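Local coordinates for protein RNA-dependent RNA Polymerase (Bombyx mori cytoplasmic polyhedrosis virus, PDB 6TZ0) that acts as the RNA-dependent RNA polymerase of a double-stranded RNA virus, very probably transcribing the genome conservatively and later making minus strands on packaged plus strands, at residues A[93-98]-A[624-629]; A[127-132]-A[346-351]; A[1029-1034]-A[1195-1200]; A[1060-1065]-A[1156-1161]. All coordinates share one frame; numbering follows the deposited sequence.

Contact 1 (A[93-98]-A[624-629])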
loop_
_atom_site.group_PDB
_atom_site.type_symbol
_atom_site.label_atom_id
_atom_site.label_comp_id
_atom_site.label_asym_id
_atom_site.label_seq_id
_atom_site.Cartn_x
_atom_site.Cartn_y
_atom_site.Cartn_z
ATOM N N SER A 93 -9.999 -23.446 -16.486
ATOM C CA SER A 93 -8.895 -23.033 -15.635
ATOM C C SER A 93 -9.179 -21.709 -14.951
ATOM O O SER A 93 -8.608 -21.429 -13.893
ATOM C CB SER A 93 -7.615 -22.941 -16.461
ATOM O OG SER A 93 -7.742 -21.987 -17.495
ATOM N N PHE A 94 -10.062 -20.904 -15.533
ATOM C CA PHE A 94 -10.466 -19.617 -14.990
ATOM C C PHE A 94 -11.807 -19.284 -15.640
ATOM O O PHE A 94 -12.284 -20.016 -16.509
ATOM C CB PHE A 94 -9.377 -18.558 -15.245
ATOM C CG PHE A 94 -9.581 -17.268 -14.510
ATOM C CD1 PHE A 94 -9.423 -17.209 -13.138
ATOM C CD2 PHE A 94 -9.924 -16.113 -15.192
ATOM C CE1 PHE A 94 -9.616 -16.027 -12.458
ATOM C CE2 PHE A 94 -10.121 -14.930 -14.517
ATOM C CZ PHE A 94 -9.963 -14.889 -13.148
ATOM N N PHE A 95 -12.431 -18.194 -15.187
ATOM C CA PHE A 95 -13.603 -17.643 -15.852
ATOM C C PHE A 95 -13.289 -17.238 -17.288
ATOM O O PHE A 95 -12.132 -17.053 -17.676
ATOM C CB PHE A 95 -14.131 -16.415 -15.116
ATOM C CG PHE A 95 -14.796 -16.719 -13.815
ATOM C CD1 PHE A 95 -16.083 -17.226 -13.787
ATOM C CD2 PHE A 95 -14.158 -16.457 -12.616
ATOM C CE1 PHE A 95 -16.709 -17.500 -12.590
ATOM C CE2 PHE A 95 -14.784 -16.725 -11.413
ATOM C CZ PHE A 95 -16.061 -17.245 -11.402
ATOM N N LYS A 96 -14.348 -17.081 -18.074
ATOM C CA LYS A 96 -14.219 -16.724 -19.477
ATOM C C LYS A 96 -13.674 -15.302 -19.605
ATOM O O LYS A 96 -13.835 -14.472 -18.706
ATOM C CB LYS A 96 -15.577 -16.863 -20.172
ATOM C CG LYS A 96 -15.555 -16.844 -21.687
ATOM C CD LYS A 96 -16.934 -17.076 -22.261
ATOM C CE LYS A 96 -16.892 -17.082 -23.772
ATOM N NZ LYS A 96 -18.236 -17.327 -24.351
ATOM N N GLN A 97 -12.986 -15.045 -20.719
ATOM C CA GLN A 97 -12.300 -13.787 -20.977
ATOM C C GLN A 97 -13.235 -12.587 -20.996
ATOM O O GLN A 97 -13.154 -11.719 -20.123
ATOM C CB GLN A 97 -11.576 -13.869 -22.312
ATOM C CG GLN A 97 -10.820 -12.631 -22.682
ATOM C CD GLN A 97 -10.216 -12.739 -24.051
ATOM O OE1 GLN A 97 -10.356 -13.748 -24.729
ATOM N NE2 GLN A 97 -9.570 -11.686 -24.480
ATOM N N GLY A 98 -14.127 -12.527 -21.974
ATOM C CA GLY A 98 -15.127 -11.488 -21.939
ATOM C C GLY A 98 -16.382 -12.011 -21.284
ATOM O O GLY A 98 -17.232 -12.612 -21.947
ATOM N N SER A 624 -7.129 -19.609 -5.243
ATOM C CA SER A 624 -8.579 -19.629 -5.299
ATOM C C SER A 624 -9.134 -20.965 -4.830
ATOM O O SER A 624 -8.510 -22.014 -4.997
ATOM C CB SER A 624 -9.065 -19.340 -6.715
ATOM O OG SER A 624 -8.658 -20.360 -7.595
ATOM N N GLU A 625 -10.322 -20.913 -4.229
ATOM C CA GLU A 625 -11.017 -22.134 -3.849
ATOM C C GLU A 625 -11.642 -22.832 -5.046
ATOM O O GLU A 625 -11.800 -24.055 -5.029
ATOM C CB GLU A 625 -12.086 -21.826 -2.806
ATOM C CG GLU A 625 -11.532 -21.476 -1.445
ATOM C CD GLU A 625 -12.616 -21.127 -0.452
ATOM O OE1 GLU A 625 -13.785 -21.001 -0.870
ATOM O OE2 GLU A 625 -12.304 -20.985 0.747
ATOM N N ILE A 626 -11.995 -22.086 -6.087
ATOM C CA ILE A 626 -12.510 -22.704 -7.299
ATOM C C ILE A 626 -11.377 -23.313 -8.113
ATOM O O ILE A 626 -11.319 -24.529 -8.322
ATOM C CB ILE A 626 -13.284 -21.678 -8.143
ATOM C CG1 ILE A 626 -14.392 -21.018 -7.335
ATOM C CG2 ILE A 626 -13.884 -22.354 -9.346
ATOM C CD1 ILE A 626 -14.968 -19.817 -8.036
ATOM N N PHE A 627 -10.452 -22.473 -8.569
ATOM C CA PHE A 627 -9.525 -22.834 -9.629
ATOM C C PHE A 627 -8.148 -23.232 -9.121
ATOM O O PHE A 627 -7.297 -23.619 -9.926
ATOM C CB PHE A 627 -9.385 -21.668 -10.608
ATOM C CG PHE A 627 -10.676 -21.248 -11.222
ATOM C CD1 PHE A 627 -11.279 -22.021 -12.194
ATOM C CD2 PHE A 627 -11.282 -20.063 -10.838
ATOM C CE1 PHE A 627 -12.475 -21.632 -12.761
ATOM C CE2 PHE A 627 -12.474 -19.666 -11.401
ATOM C CZ PHE A 627 -13.068 -20.450 -12.366
ATOM N N GLY A 628 -7.906 -23.148 -7.833
ATOM C CA GLY A 628 -6.608 -23.550 -7.291
ATOM C C GLY A 628 -5.667 -22.357 -7.135
ATOM O O GLY A 628 -5.854 -21.545 -6.249
ATOM N N GLN A 629 -4.666 -22.274 -8.004
ATOM C CA GLN A 629 -3.696 -21.189 -7.971
ATOM C C GLN A 629 -3.756 -20.432 -9.289
ATOM O O GLN A 629 -3.458 -20.995 -10.347
ATOM C CB GLN A 629 -2.288 -21.717 -7.709
ATOM C CG GLN A 629 -1.271 -20.624 -7.552
ATOM C CD GLN A 629 0.095 -21.148 -7.195
ATOM O OE1 GLN A 629 0.295 -22.355 -7.071
ATOM N NE2 GLN A 629 1.052 -20.243 -7.030
#
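F627 meets S93, F94 and F95 in succession, its aromatic ring set between a bend of the 93-98 loop and the turn that carries it. The two faces of the ring are occupied differently. Over the centre of one lies CG2 of the preceding residue, I626. On the opposite face sits F94 CA, 3.7 Å from the centroid of the F627 ring and 14° off its normal, a CH-pi contact displaced toward the rim. The edge of F627 is turned to F95: the planes are inclined at 75° with centroids 5.3 Å apart, a T-shaped pair in which F627 CZ stands over the F95 face, while F95 CE2 lies in the plane of the F627 ring, 3.7 Å from its CE2. A chi1 of -72° puts F95 CG anti to the carbonyl carbon, beside the backbone N, which lies near F627 CZ. The F94 ring approaches obliquely, with CD1 4.1 Å from F627 CD2, and completes an aromatic cluster. The carbonyl oxygen of S93 rests beside CD1 of F627.

The turn is braced from within by an ST motif, F627 N donating to S624 OG at 2.9 Å. Beyond the pair, F95 packs on E350 and L351 of helix 349-356, and F94 makes a cation-pi contact with R500 of the Viral structural protein 4 chain. A loop of the N-terminal region thus meets the turn before strand 628-631 of the polymerase domain, away from the known binding sites. Aromatic and CH-pi packing holds the two segments, without a hydrogen bond between them, in a buried place beside a subunit interface.

Contact 2 (A[127-132]-A[346-351])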
loop_
_atom_site.group_PDB
_atom_site.type_symbol
_atom_site.label_atom_id
_atom_site.label_comp_id
_atom_site.label_asym_id
_atom_site.label_seq_id
_atom_site.Cartn_x
_atom_site.Cartn_y
_atom_site.Cartn_z
ATOM N N ALA A 127 -20.408 -23.465 -4.589
ATOM C CA ALA A 127 -20.101 -23.100 -3.207
ATOM C C ALA A 127 -19.592 -21.668 -3.116
ATOM O O ALA A 127 -19.938 -20.934 -2.180
ATOM C CB ALA A 127 -19.075 -24.066 -2.622
ATOM N N ALA A 128 -18.809 -21.235 -4.105
ATOM C CA ALA A 128 -18.342 -19.856 -4.116
ATOM C C ALA A 128 -19.461 -18.876 -4.435
ATOM O O ALA A 128 -19.468 -17.763 -3.907
ATOM C CB ALA A 128 -17.204 -19.698 -5.114
ATOM N N LEU A 129 -20.420 -19.262 -5.277
ATOM C CA LEU A 129 -21.547 -18.369 -5.531
ATOM C C LEU A 129 -22.492 -18.300 -4.338
ATOM O O LEU A 129 -23.103 -17.250 -4.094
ATOM C CB LEU A 129 -22.284 -18.802 -6.793
ATOM C CG LEU A 129 -21.434 -18.578 -8.043
ATOM C CD1 LEU A 129 -22.098 -19.154 -9.254
ATOM C CD2 LEU A 129 -21.150 -17.109 -8.251
ATOM N N ASP A 130 -22.608 -19.394 -3.578
ATOM C CA ASP A 130 -23.291 -19.346 -2.288
ATOM C C ASP A 130 -22.592 -18.382 -1.338
ATOM O O ASP A 130 -23.252 -17.595 -0.648
ATOM C CB ASP A 130 -23.340 -20.750 -1.680
ATOM C CG ASP A 130 -24.278 -20.855 -0.477
ATOM O OD1 ASP A 130 -24.967 -19.881 -0.138
ATOM O OD2 ASP A 130 -24.316 -21.929 0.154
ATOM N N LYS A 131 -21.258 -18.436 -1.292
ATOM C CA LYS A 131 -20.491 -17.499 -0.474
ATOM C C LYS A 131 -20.668 -16.061 -0.948
ATOM O O LYS A 131 -20.688 -15.134 -0.132
ATOM C CB LYS A 131 -19.015 -17.898 -0.500
ATOM C CG LYS A 131 -18.126 -17.081 0.411
ATOM C CD LYS A 131 -16.688 -17.562 0.377
ATOM C CE LYS A 131 -15.816 -16.707 1.286
ATOM N NZ LYS A 131 -14.397 -17.156 1.316
ATOM N N LEU A 132 -20.830 -15.867 -2.254
ATOM C CA LEU A 132 -21.059 -14.539 -2.807
ATOM C C LEU A 132 -22.404 -13.991 -2.352
ATOM O O LEU A 132 -22.507 -12.834 -1.933
ATOM C CB LEU A 132 -21.001 -14.610 -4.335
ATOM C CG LEU A 132 -20.666 -13.394 -5.206
ATOM C CD1 LEU A 132 -20.245 -13.861 -6.574
ATOM C CD2 LEU A 132 -21.782 -12.441 -5.355
ATOM N N ALA A 346 -18.164 -5.125 -3.258
ATOM C CA ALA A 346 -17.375 -6.325 -3.018
ATOM C C ALA A 346 -18.067 -7.560 -3.559
ATOM O O ALA A 346 -19.253 -7.768 -3.304
ATOM C CB ALA A 346 -17.124 -6.539 -1.531
ATOM N N THR A 347 -17.300 -8.384 -4.266
ATOM C CA THR A 347 -17.689 -9.742 -4.638
ATOM C C THR A 347 -16.460 -10.635 -4.565
ATOM O O THR A 347 -15.470 -10.314 -3.900
ATOM C CB THR A 347 -18.330 -9.819 -6.030
ATOM O OG1 THR A 347 -17.563 -9.055 -6.968
ATOM C CG2 THR A 347 -19.786 -9.409 -5.993
ATOM N N LEU A 348 -16.555 -11.797 -5.213
ATOM C CA LEU A 348 -15.424 -12.702 -5.357
ATOM C C LEU A 348 -14.313 -12.033 -6.149
ATOM O O LEU A 348 -14.559 -11.432 -7.196
ATOM C CB LEU A 348 -15.853 -13.982 -6.077
ATOM C CG LEU A 348 -16.870 -14.937 -5.457
ATOM C CD1 LEU A 348 -17.195 -16.030 -6.455
ATOM C CD2 LEU A 348 -16.375 -15.529 -4.158
ATOM N N THR A 349 -13.082 -12.156 -5.654
ATOM C CA THR A 349 -11.948 -11.523 -6.311
ATOM C C THR A 349 -11.556 -12.199 -7.616
ATOM O O THR A 349 -10.840 -11.588 -8.417
ATOM C CB THR A 349 -10.761 -11.490 -5.360
ATOM O OG1 THR A 349 -9.610 -10.984 -6.044
ATOM C CG2 THR A 349 -10.492 -12.848 -4.844
ATOM N N GLU A 350 -12.024 -13.425 -7.865
ATOM C CA GLU A 350 -11.835 -14.027 -9.178
ATOM C C GLU A 350 -12.639 -13.296 -10.245
ATOM O O GLU A 350 -12.287 -13.343 -11.427
ATOM C CB GLU A 350 -12.240 -15.499 -9.159
ATOM C CG GLU A 350 -11.454 -16.405 -8.229
ATOM C CD GLU A 350 -12.073 -16.509 -6.846
ATOM O OE1 GLU A 350 -13.109 -15.863 -6.605
ATOM O OE2 GLU A 350 -11.541 -17.259 -6.006
ATOM N N LEU A 351 -13.722 -12.626 -9.851
ATOM C CA LEU A 351 -14.544 -11.901 -10.809
ATOM C C LEU A 351 -13.994 -10.515 -11.109
ATOM O O LEU A 351 -14.135 -10.032 -12.235
ATOM C CB LEU A 351 -15.978 -11.793 -10.294
ATOM C CG LEU A 351 -16.793 -13.083 -10.232
ATOM C CD1 LEU A 351 -18.121 -12.837 -9.557
ATOM C CD2 LEU A 351 -16.999 -13.636 -11.627
#
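L132 and L348 meet through branched aliphatic groups alone; no ring or other flat side chain takes part. L132 has CG anti to the backbone N (chi1 -156°), and its CD1 is the point on which most of the contact converges, 3.7 Å from L348 CG and 3.8 Å from L351 CD1. The other methyl, L132 CD2, takes a separate partner, T347 CG2, at 3.7 Å. One helical turn earlier, the CB of A128 rests on L348 CD1 at 3.9 Å, so L348 is received by two residues on the same side of helix 121-134, with L129 CD2 as a more distant neighbour.

L348 occupies the N-cap position of helix 349-356, and its carbonyl oxygen accepts from L351 N. This first turn presents both leucines to L132. T347 divides its branches: the methyl faces L132, whereas OG1 is hydrogen-bonded to the carbonyl oxygen of D102. The T347 side chain lies about 9 Å from that of R485, which binds UTP in another structure of this protein. Packing of this sort, a helix side against the start of another helix, joins the N-terminal region to the polymerase domain.

Contact 3 (A[1029-1034]-A[1195-1200])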
loop_
_atom_site.group_PDB
_atom_site.type_symbol
_atom_site.label_atom_id
_atom_site.label_comp_id
_atom_site.label_asym_id
_atom_site.label_seq_id
_atom_site.Cartn_x
_atom_site.Cartn_y
_atom_site.Cartn_z
ATOM N N VAL A 1029 -24.869 44.854 23.892
ATOM C CA VAL A 1029 -23.929 45.368 22.906
ATOM C C VAL A 1029 -23.744 44.305 21.834
ATOM O O VAL A 1029 -23.381 43.164 22.140
ATOM C CB VAL A 1029 -22.588 45.739 23.557
ATOM C CG1 VAL A 1029 -21.581 46.152 22.504
ATOM C CG2 VAL A 1029 -22.783 46.846 24.567
ATOM N N THR A 1030 -24.000 44.670 20.582
ATOM C CA THR A 1030 -23.797 43.766 19.460
ATOM C C THR A 1030 -22.350 43.849 19.004
ATOM O O THR A 1030 -21.821 44.944 18.802
ATOM C CB THR A 1030 -24.732 44.105 18.300
ATOM O OG1 THR A 1030 -24.443 45.421 17.823
ATOM C CG2 THR A 1030 -26.173 44.049 18.748
ATOM N N VAL A 1031 -21.704 42.692 18.867
ATOM C CA VAL A 1031 -20.333 42.678 18.382
ATOM C C VAL A 1031 -20.310 42.975 16.888
ATOM O O VAL A 1031 -21.297 42.795 16.166
ATOM C CB VAL A 1031 -19.652 41.335 18.688
ATOM C CG1 VAL A 1031 -19.575 41.111 20.174
ATOM C CG2 VAL A 1031 -20.391 40.202 18.023
ATOM N N ASP A 1032 -19.166 43.456 16.423
ATOM C CA ASP A 1032 -18.976 43.641 14.997
ATOM C C ASP A 1032 -18.549 42.337 14.336
ATOM O O ASP A 1032 -17.860 41.503 14.927
ATOM C CB ASP A 1032 -17.952 44.741 14.719
ATOM C CG ASP A 1032 -16.660 44.547 15.479
ATOM O OD1 ASP A 1032 -16.600 43.669 16.365
ATOM O OD2 ASP A 1032 -15.688 45.270 15.185
ATOM N N LEU A 1033 -18.981 42.166 13.101
ATOM C CA LEU A 1033 -18.640 40.989 12.327
ATOM C C LEU A 1033 -17.315 41.225 11.615
ATOM O O LEU A 1033 -16.871 42.363 11.451
ATOM C CB LEU A 1033 -19.754 40.672 11.326
ATOM C CG LEU A 1033 -21.023 39.914 11.751
ATOM C CD1 LEU A 1033 -21.920 40.689 12.684
ATOM C CD2 LEU A 1033 -21.820 39.538 10.520
ATOM N N LEU A 1034 -16.662 40.133 11.224
ATOM C CA LEU A 1034 -15.464 40.238 10.408
ATOM C C LEU A 1034 -15.819 40.818 9.040
ATOM O O LEU A 1034 -16.945 40.657 8.570
ATOM C CB LEU A 1034 -14.800 38.872 10.232
ATOM C CG LEU A 1034 -13.725 38.368 11.203
ATOM C CD1 LEU A 1034 -12.541 39.301 11.205
ATOM C CD2 LEU A 1034 -14.223 38.186 12.590
ATOM N N GLY A 1195 -25.402 37.354 18.062
ATOM C CA GLY A 1195 -24.472 38.428 17.791
ATOM C C GLY A 1195 -24.276 39.435 18.901
ATOM O O GLY A 1195 -23.880 40.569 18.621
ATOM N N LYS A 1196 -24.524 39.059 20.148
ATOM C CA LYS A 1196 -24.348 39.935 21.295
ATOM C C LYS A 1196 -23.022 39.655 21.990
ATOM O O LYS A 1196 -22.443 38.575 21.868
ATOM C CB LYS A 1196 -25.495 39.758 22.284
ATOM C CG LYS A 1196 -26.853 40.161 21.760
ATOM C CD LYS A 1196 -26.972 41.661 21.648
ATOM C CE LYS A 1196 -28.382 42.068 21.275
ATOM N NZ LYS A 1196 -28.540 43.541 21.163
ATOM N N ARG A 1197 -22.546 40.649 22.734
ATOM C CA ARG A 1197 -21.293 40.510 23.459
ATOM C C ARG A 1197 -21.536 39.811 24.790
ATOM O O ARG A 1197 -22.539 40.057 25.461
ATOM C CB ARG A 1197 -20.650 41.881 23.679
ATOM C CG ARG A 1197 -19.253 41.825 24.270
ATOM C CD ARG A 1197 -18.591 43.180 24.368
ATOM N NE ARG A 1197 -19.215 44.044 25.361
ATOM C CZ ARG A 1197 -18.889 45.318 25.541
ATOM N NH1 ARG A 1197 -17.943 45.870 24.798
ATOM N NH2 ARG A 1197 -19.500 46.036 26.469
ATOM N N LEU A 1198 -20.615 38.934 25.169
ATOM C CA LEU A 1198 -20.736 38.176 26.403
ATOM C C LEU A 1198 -19.924 38.811 27.523
ATOM O O LEU A 1198 -18.948 39.526 27.293
ATOM C CB LEU A 1198 -20.287 36.731 26.193
ATOM C CG LEU A 1198 -21.154 35.932 25.227
ATOM C CD1 LEU A 1198 -20.575 34.551 25.005
ATOM C CD2 LEU A 1198 -22.570 35.849 25.746
ATOM N N GLY A 1199 -20.351 38.536 28.751
ATOM C CA GLY A 1199 -19.623 38.931 29.939
ATOM C C GLY A 1199 -19.423 37.745 30.856
ATOM O O GLY A 1199 -20.390 37.073 31.219
ATOM N N MET A 1200 -18.181 37.469 31.234
ATOM C CA MET A 1200 -17.852 36.243 31.945
ATOM C C MET A 1200 -17.883 36.474 33.451
ATOM O O MET A 1200 -17.314 37.449 33.947
ATOM C CB MET A 1200 -16.475 35.732 31.520
ATOM C CG MET A 1200 -16.131 34.355 32.061
ATOM S SD MET A 1200 -14.544 33.742 31.478
ATOM C CE MET A 1200 -13.437 34.708 32.486
#
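T1030 and K1196 form an antiparallel, non-hydrogen-bonded pair with CA atoms 4.3 Å apart and diverging side chains. Backbone hydrogen bonds flank the pair: R1197 N donates to V1029 O at 2.7 Å, and V1031 N to G1195 O at 3.1 Å. The same two carbonyl oxygens also receive CA-H...O contacts, V1029 O from K1196 and G1195 O from T1030. G1195, just before strand 1196-1202, has a positive phi of 96°, a conformation that suits glycine.

Apolar atoms of the side chains meet in two places. V1031 CG1 lies 3.7 Å from R1197 CB, and T1030 CG2 is 3.8 Å from K1196 CD, the lysine chain being bent at chi2 (-72°).

V1029 and R1197 run side by side, pointing the same way, with V1029 CG1 4.1 Å above the guanidinium plane, over its centre. The same guanidinium is held through NE by a salt bridge to E1027, and K1196 NZ donates a weak hydrogen bond to D1028 O.

Strand 1196-1202 is the middle one of a mixed three-stranded sheet, antiparallel to 1022-1027 and parallel to 1162-1163. Strand 1029-1030 follows shortly after 1022-1027, along the same side of 1196-1202. L1198 packs on helix 1174-1188, while V1031 touches L1161.

Contact 4 (A[1060-1065]-A[1156-1161])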
loop_
_atom_site.group_PDB
_atom_site.type_symbol
_atom_site.label_atom_id
_atom_site.label_comp_id
_atom_site.label_asym_id
_atom_site.label_seq_id
_atom_site.Cartn_x
_atom_site.Cartn_y
_atom_site.Cartn_z
ATOM N N ALA A 1060 -17.867 34.217 10.640
ATOM C CA ALA A 1060 -18.001 35.662 10.746
ATOM C C ALA A 1060 -17.658 36.192 12.130
ATOM O O ALA A 1060 -17.411 37.392 12.270
ATOM C CB ALA A 1060 -19.427 36.071 10.385
ATOM N N LEU A 1061 -17.684 35.350 13.158
ATOM C CA LEU A 1061 -17.304 35.789 14.494
ATOM C C LEU A 1061 -15.853 35.483 14.834
ATOM O O LEU A 1061 -15.133 36.368 15.300
ATOM C CB LEU A 1061 -18.207 35.157 15.554
ATOM C CG LEU A 1061 -19.655 35.604 15.688
ATOM C CD1 LEU A 1061 -20.304 34.765 16.753
ATOM C CD2 LEU A 1061 -19.732 37.064 16.043
ATOM N N LEU A 1062 -15.409 34.244 14.627
ATOM C CA LEU A 1062 -14.086 33.834 15.080
ATOM C C LEU A 1062 -13.011 34.029 14.027
ATOM O O LEU A 1062 -11.836 34.180 14.375
ATOM C CB LEU A 1062 -14.078 32.364 15.506
ATOM C CG LEU A 1062 -14.575 31.943 16.889
ATOM C CD1 LEU A 1062 -13.896 32.743 17.986
ATOM C CD2 LEU A 1062 -16.076 32.000 17.011
ATOM N N GLY A 1063 -13.377 34.004 12.754
ATOM C CA GLY A 1063 -12.425 34.172 11.677
ATOM C C GLY A 1063 -11.890 32.849 11.175
ATOM O O GLY A 1063 -12.327 31.763 11.565
ATOM N N GLY A 1064 -10.908 32.960 10.294
ATOM C CA GLY A 1064 -10.324 31.800 9.662
ATOM C C GLY A 1064 -9.085 31.295 10.362
ATOM O O GLY A 1064 -8.637 31.830 11.368
ATOM N N LEU A 1065 -8.519 30.244 9.788
ATOM C CA LEU A 1065 -7.376 29.567 10.374
ATOM C C LEU A 1065 -6.081 30.104 9.781
ATOM O O LEU A 1065 -6.018 30.446 8.598
ATOM C CB LEU A 1065 -7.503 28.056 10.156
ATOM C CG LEU A 1065 -7.216 27.332 8.833
ATOM C CD1 LEU A 1065 -7.322 25.853 9.073
ATOM C CD2 LEU A 1065 -8.122 27.726 7.677
ATOM N N VAL A 1156 -7.401 32.370 21.063
ATOM C CA VAL A 1156 -7.194 33.805 21.197
ATOM C C VAL A 1156 -8.164 34.578 20.307
ATOM O O VAL A 1156 -8.488 35.735 20.593
ATOM C CB VAL A 1156 -5.708 34.110 20.899
ATOM C CG1 VAL A 1156 -5.355 35.585 21.066
ATOM C CG2 VAL A 1156 -4.815 33.272 21.795
ATOM N N SER A 1157 -8.714 33.937 19.276
ATOM C CA SER A 1157 -9.656 34.591 18.376
ATOM C C SER A 1157 -10.996 34.923 19.024
ATOM O O SER A 1157 -11.803 35.622 18.404
ATOM C CB SER A 1157 -9.893 33.716 17.152
ATOM O OG SER A 1157 -10.560 32.523 17.511
ATOM N N ALA A 1158 -11.255 34.454 20.240
ATOM C CA ALA A 1158 -12.484 34.760 20.951
ATOM C C ALA A 1158 -12.327 35.853 21.997
ATOM O O ALA A 1158 -13.303 36.166 22.682
ATOM C CB ALA A 1158 -13.029 33.503 21.625
ATOM N N GLU A 1159 -11.137 36.446 22.140
ATOM C CA GLU A 1159 -10.950 37.428 23.202
ATOM C C GLU A 1159 -11.600 38.760 22.869
ATOM O O GLU A 1159 -11.800 39.579 23.771
ATOM C CB GLU A 1159 -9.463 37.630 23.514
ATOM C CG GLU A 1159 -8.630 38.361 22.470
ATOM C CD GLU A 1159 -8.448 39.845 22.759
ATOM O OE1 GLU A 1159 -8.621 40.259 23.926
ATOM O OE2 GLU A 1159 -8.117 40.599 21.818
ATOM N N ARG A 1160 -11.944 38.996 21.606
ATOM C CA ARG A 1160 -12.612 40.235 21.248
ATOM C C ARG A 1160 -14.109 40.167 21.510
ATOM O O ARG A 1160 -14.787 41.194 21.427
ATOM C CB ARG A 1160 -12.331 40.568 19.775
ATOM C CG ARG A 1160 -13.124 39.797 18.730
ATOM C CD ARG A 1160 -14.179 40.720 18.144
ATOM N NE ARG A 1160 -15.114 40.078 17.236
ATOM C CZ ARG A 1160 -14.980 40.048 15.921
ATOM N NH1 ARG A 1160 -13.933 40.618 15.350
ATOM N NH2 ARG A 1160 -15.900 39.452 15.183
ATOM N N LEU A 1161 -14.634 38.986 21.832
ATOM C CA LEU A 1161 -16.068 38.757 21.912
ATOM C C LEU A 1161 -16.616 38.770 23.329
ATOM O O LEU A 1161 -17.826 38.934 23.501
ATOM C CB LEU A 1161 -16.409 37.412 21.266
ATOM C CG LEU A 1161 -16.212 37.321 19.759
ATOM C CD1 LEU A 1161 -16.356 35.892 19.302
ATOM C CD2 LEU A 1161 -17.239 38.190 19.076
#
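L1062 CD1 is received by three residues of the 1156-1161 turn: S1157 OG at 3.4 Å, A1158 CB at 3.8 Å and L1161 CD1 at 4.2 Å. L1161 also uses its other methyl, CD2, to meet L1061 CD2 at 4.1 Å, the two leucine side chains crossing at about a right angle. R1160 brings its guanidinium to the carbonyl oxygens at the helix end. L1061 O lies over one face of that group and A1060 O near its edge, while L1161 CD2 sits in its plane at the edge; NH2 comes close to L1061 O, but at too poor an angle for a hydrogen bond.

The motif is a helix C-terminus packed on a short 3-10 turn. Helix 1054-1062 gives way at G1063, whose phi is positive (93°). The 3-10 turn is fastened by E1159 N to V1156 O at 3.1 Å, followed by L1161 N to A1158 O at 3.2 Å.

Further out, S1157 OG, which takes the crowded position between backbone N and carbonyl carbon (chi1 67°), is hydrogen-bonded to N1154 O and to S1152 OG. Helix 1174-1188 lends I1186 to both L1062 and L1161. R1160 NE has a long, weak ion pair with D1032.

Overall arrangement
The four contacts fall into two pairs on opposite sides of the chain's centre. Contacts 1 and 2 lie 12 Å apart between centres and touch: F94 and F95 tie loop 93-98 to helix 349-356, while I626 ties the turn before strand 628-631 to helix 121-134. Contact 2 is nested within the loop closed by contact 1, and both join the N-terminal region to the polymerase domain. Later in the chain, contact 4 is nested within contact 3, centres 11 Å apart, inside the C-terminal region; probable backbone hydrogen bonds link L1034 with A1060 and L1198 with L1161. Between pairs, centres lie 55 to 70 Å apart, so the two are separate local clusters.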